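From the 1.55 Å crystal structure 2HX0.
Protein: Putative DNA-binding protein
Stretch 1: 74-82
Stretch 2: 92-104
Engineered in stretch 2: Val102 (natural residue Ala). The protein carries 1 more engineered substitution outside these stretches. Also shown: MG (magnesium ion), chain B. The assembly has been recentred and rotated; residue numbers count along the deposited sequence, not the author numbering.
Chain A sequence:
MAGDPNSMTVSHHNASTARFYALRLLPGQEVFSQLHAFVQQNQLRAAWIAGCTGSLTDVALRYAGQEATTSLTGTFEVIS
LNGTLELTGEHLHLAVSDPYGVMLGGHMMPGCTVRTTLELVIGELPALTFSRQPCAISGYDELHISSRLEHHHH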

# COMPACT_ATOMS: atom_id res chain seq x y z
N GLY A 74 -8.06 5.42 21.34
CA GLY A 74 -7.21 4.46 22.00
C GLY A 74 -5.79 4.56 21.51
O GLY A 74 -5.27 5.66 21.30
N THR A 75 -5.16 3.41 21.34
CA THR A 75 -3.78 3.35 20.88
C THR A 75 -3.78 2.48 19.64
O THR A 75 -3.91 1.26 19.72
N PHE A 76 -3.63 3.11 18.48
CA PHE A 76 -3.64 2.38 17.22
C PHE A 76 -2.42 2.63 16.35
O PHE A 76 -1.78 3.68 16.42
N GLU A 77 -2.10 1.64 15.53
CA GLU A 77 -1.00 1.75 14.58
C GLU A 77 -1.66 1.84 13.22
O GLU A 77 -2.65 1.15 12.96
N VAL A 78 -1.14 2.71 12.36
CA VAL A 78 -1.69 2.82 11.02
C VAL A 78 -1.01 1.74 10.19
O VAL A 78 0.21 1.76 10.01
N ILE A 79 -1.79 0.79 9.70
CA ILE A 79 -1.24 -0.31 8.92
C ILE A 79 -1.23 0.06 7.44
O ILE A 79 -0.28 -0.25 6.72
N SER A 80 -2.28 0.73 7.01
CA SER A 80 -2.35 1.17 5.63
C SER A 80 -3.35 2.31 5.48
O SER A 80 -4.39 2.34 6.13
N LEU A 81 -2.98 3.25 4.62
CA LEU A 81 -3.82 4.40 4.31
C LEU A 81 -3.68 4.47 2.80
O LEU A 81 -2.61 4.77 2.28
N ASN A 82 -4.77 4.16 2.11
CA ASN A 82 -4.74 4.15 0.66
C ASN A 82 -5.82 4.99 0.04
O ASN A 82 -6.87 5.24 0.64
N LEU A 92 -10.27 7.97 0.56
CA LEU A 92 -9.24 7.27 1.34
C LEU A 92 -9.79 6.20 2.27
O LEU A 92 -10.81 6.40 2.91
N HIS A 93 -9.10 5.07 2.32
CA HIS A 93 -9.48 3.97 3.20
C HIS A 93 -8.35 3.76 4.19
O HIS A 93 -7.18 3.91 3.85
N LEU A 94 -8.71 3.42 5.43
CA LEU A 94 -7.74 3.25 6.49
C LEU A 94 -7.86 1.93 7.22
O LEU A 94 -8.97 1.44 7.44
N ALA A 95 -6.72 1.35 7.58
CA ALA A 95 -6.68 0.10 8.35
C ALA A 95 -5.76 0.37 9.54
O ALA A 95 -4.62 0.82 9.37
N VAL A 96 -6.26 0.11 10.75
CA VAL A 96 -5.46 0.32 11.96
C VAL A 96 -5.41 -0.97 12.77
O VAL A 96 -6.30 -1.82 12.66
N SER A 97 -4.36 -1.12 13.57
CA SER A 97 -4.21 -2.29 14.43
C SER A 97 -4.17 -1.83 15.88
O SER A 97 -3.72 -0.72 16.18
N ASP A 98 -4.65 -2.67 16.80
CA ASP A 98 -4.67 -2.30 18.21
C ASP A 98 -3.60 -3.03 19.03
O ASP A 98 -2.81 -3.80 18.48
N PRO A 99 -3.56 -2.81 20.36
CA PRO A 99 -2.58 -3.45 21.24
C PRO A 99 -2.54 -4.98 21.22
O PRO A 99 -1.63 -5.58 21.80
N TYR A 100 -3.52 -5.60 20.57
CA TYR A 100 -3.58 -7.06 20.49
C TYR A 100 -3.36 -7.54 19.06
O TYR A 100 -3.44 -8.74 18.78
N GLY A 101 -3.06 -6.61 18.16
CA GLY A 101 -2.82 -6.96 16.77
C GLY A 101 -4.08 -7.00 15.93
O GLY A 101 -4.00 -7.18 14.71
N VAL A 102 -5.23 -6.86 16.57
CA VAL A 102 -6.51 -6.89 15.87
C VAL A 102 -6.65 -5.66 14.97
O VAL A 102 -6.30 -4.56 15.36
N MSE A 103 -7.18 -5.87 13.77
CA MSE A 103 -7.33 -4.76 12.85
C MSE A 103 -8.77 -4.35 12.56
O MSE A 103 -9.70 -5.14 12.71
N LEU A 104 -8.92 -3.09 12.17
CA LEU A 104 -10.21 -2.51 11.82
C LEU A 104 -9.98 -1.71 10.56
O LEU A 104 -8.96 -1.03 10.42

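A classic beta bulge interrupts the pairing of these two antiparallel strands, and it shows how one extra residue can redirect a side chain without breaking the ladder. Between the Val78–Val96 and Ser80–Ala95 pairs the register shifts by one, and Ala95 O accepts two backbone hydrogen bonds, from Ile79 N at 2.8 Å and, weakly, from Ser80 N at 3.3 Å. Ile79, the inserted residue, adopts phi/psi of -90/-39°, and its CA-to-CB bond points toward the partner stretch. With chi1 m and chi2 t, its side chain reaches across the neighbouring strand: CD1 lies 3.2 Å from Ser97 CB and a strikingly short 3.0 Å from the selenium, SE, of selenomethionine Met103. Met103 (m, t, p) starts out sideways, but its end comes nearer to meet the isoleucine.

On either side of the bulge the usual alternation of faces holds. One face, carrying Val78, Leu81, Leu94 and Val96, is apolar. Val78 (t) places CG1 3.8 Å from Leu94 CD1, a diagonal contact across the shifted register, while Leu81 and Leu94 share the t, p rotamer. Leu81 CD1 lies 4.3 Å from Leu92 CB and 4.4 Å from Leu94 CB, so a single methyl spans two residues of the opposing strand. Further along, the Phe76 ring (chi1 m) sets CD2 3.7 Å from CG2 of Val96 (m), meeting it obliquely.

The other face, with Glu77, Ser80, Asn82, His93, Ala95 and Ser97, is more polar. Here Ser80 OG (chi1 p) sits 3.3 Å from Ala95 CB, and Ser97 OG, also p, is 3.3 Å from Glu77 CB, while the end of the glutamate leads away. One water bridges the strands at the Ser80 and Asn82 end of this face. It accepts from Ser80 OG at 2.9 Å and from Asn82 ND2 at 3.0 Å, and donates to His93 O at 3.1 Å, thus joining side chains of one strand to the backbone of the other. The His93 ring (chi1 m) leads away from the contact, and its NE2 binds the magnesium ion at 2.2 Å; a water and ligands from elsewhere in the structure also coordinate the metal.

Beyond the paired region, the chain leaves the ladder through a type I turn from Asp98 to Gly101. Asp98 (p) turns its carboxylate back into this turn, where OD1 accepts from Tyr100 N at 2.8 Å. Pro99 still touches the first stretch, its CD 3.4 Å from Thr75 O.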

# COMPACT_ATOMS: atom_id res chain seq x y z
CB THR A 75 -2.88 2.71 21.96
OG1 THR A 75 -3.00 3.45 23.18
CG2 THR A 75 -1.44 2.71 21.51
CB PHE A 76 -4.86 2.76 16.39
CG PHE A 76 -6.18 2.49 17.07
CD1 PHE A 76 -6.77 3.47 17.87
CD2 PHE A 76 -6.84 1.29 16.87
CE1 PHE A 76 -8.02 3.23 18.47
CE2 PHE A 76 -8.08 1.05 17.45
CZ PHE A 76 -8.67 2.02 18.26
CB GLU A 77 -0.10 0.52 14.61
CG GLU A 77 0.69 0.35 15.89
CD GLU A 77 1.69 1.47 16.10
OE1 GLU A 77 2.62 1.59 15.28
OE2 GLU A 77 1.54 2.22 17.08
CB VAL A 78 -1.41 4.19 10.40
CG1 VAL A 78 -1.83 4.19 8.93
CG2 VAL A 78 -2.18 5.26 11.16
CB ILE A 79 -2.04 -1.60 9.14
CG1 ILE A 79 -1.88 -2.05 10.60
CG2 ILE A 79 -1.57 -2.70 8.20
CD1 ILE A 79 -2.23 -3.45 10.98
CB SER A 80 -2.74 0.02 4.70
OG SER A 80 -4.04 -0.45 4.97
CB LEU A 81 -3.26 5.67 4.96
CG LEU A 81 -3.96 6.95 4.50
CD1 LEU A 81 -5.42 6.90 4.89
CD2 LEU A 81 -3.27 8.15 5.11
CB ASN A 82 -4.88 2.71 0.15
CG ASN A 82 -3.61 1.91 0.33
OD1 ASN A 82 -2.58 2.20 -0.28
ND2 ASN A 82 -3.67 0.88 1.18
CB LEU A 92 -8.46 8.30 2.18
CG LEU A 92 -7.83 9.45 1.39
CD1 LEU A 92 -7.40 10.56 2.32
CD2 LEU A 92 -6.65 8.91 0.60
CB HIS A 93 -9.74 2.70 2.39
CG HIS A 93 -11.04 2.72 1.65
ND1 HIS A 93 -11.47 1.67 0.87
CD2 HIS A 93 -12.01 3.66 1.59
CE1 HIS A 93 -12.65 1.96 0.36
NE2 HIS A 93 -13.00 3.16 0.78
CB LEU A 94 -7.89 4.39 7.50
CG LEU A 94 -7.15 4.34 8.84
CD1 LEU A 94 -5.65 4.54 8.63
CD2 LEU A 94 -7.69 5.43 9.75
CB ALA A 95 -6.12 -1.04 7.49
CB VAL A 96 -6.06 1.43 12.86
CG1 VAL A 96 -5.99 2.78 12.16
CG2 VAL A 96 -7.50 1.09 13.22
CB SER A 97 -2.93 -3.07 14.09
OG SER A 97 -1.77 -2.27 14.27
CB ASP A 98 -6.07 -2.52 18.81
CG ASP A 98 -6.45 -3.98 18.89
OD1 ASP A 98 -5.57 -4.86 18.85
OD2 ASP A 98 -7.67 -4.25 19.03
CB PRO A 99 -2.95 -2.90 22.62
CG PRO A 99 -3.47 -1.54 22.29
CD PRO A 99 -4.35 -1.81 21.10
CB TYR A 100 -4.93 -7.55 21.00
CG TYR A 100 -5.15 -7.20 22.45
CD1 TYR A 100 -4.53 -7.93 23.47
CD2 TYR A 100 -5.96 -6.13 22.81
CE1 TYR A 100 -4.70 -7.58 24.81
CE2 TYR A 100 -6.14 -5.78 24.15
CZ TYR A 100 -5.51 -6.51 25.14
OH TYR A 100 -5.68 -6.16 26.46
CB VAL A 102 -7.69 -6.92 16.86
CG1 VAL A 102 -9.01 -6.93 16.10
CG2 VAL A 102 -7.57 -8.13 17.75
CB MSE A 103 -6.60 -5.08 11.55
CG MSE A 103 -5.08 -5.02 11.70
SE MSE A 103 -4.15 -5.64 10.15
CE MSE A 103 -4.65 -4.25 8.90
CB LEU A 104 -10.71 -1.57 12.92
CG LEU A 104 -11.35 -2.17 14.18
CD1 LEU A 104 -11.57 -1.07 15.20
CD2 LEU A 104 -12.66 -2.84 13.80
MG MG B . -14.69 4.40 0.12
O HOH W 1 -5.79 1.24 3.32
O HOH W 2 -15.64 2.81 -1.58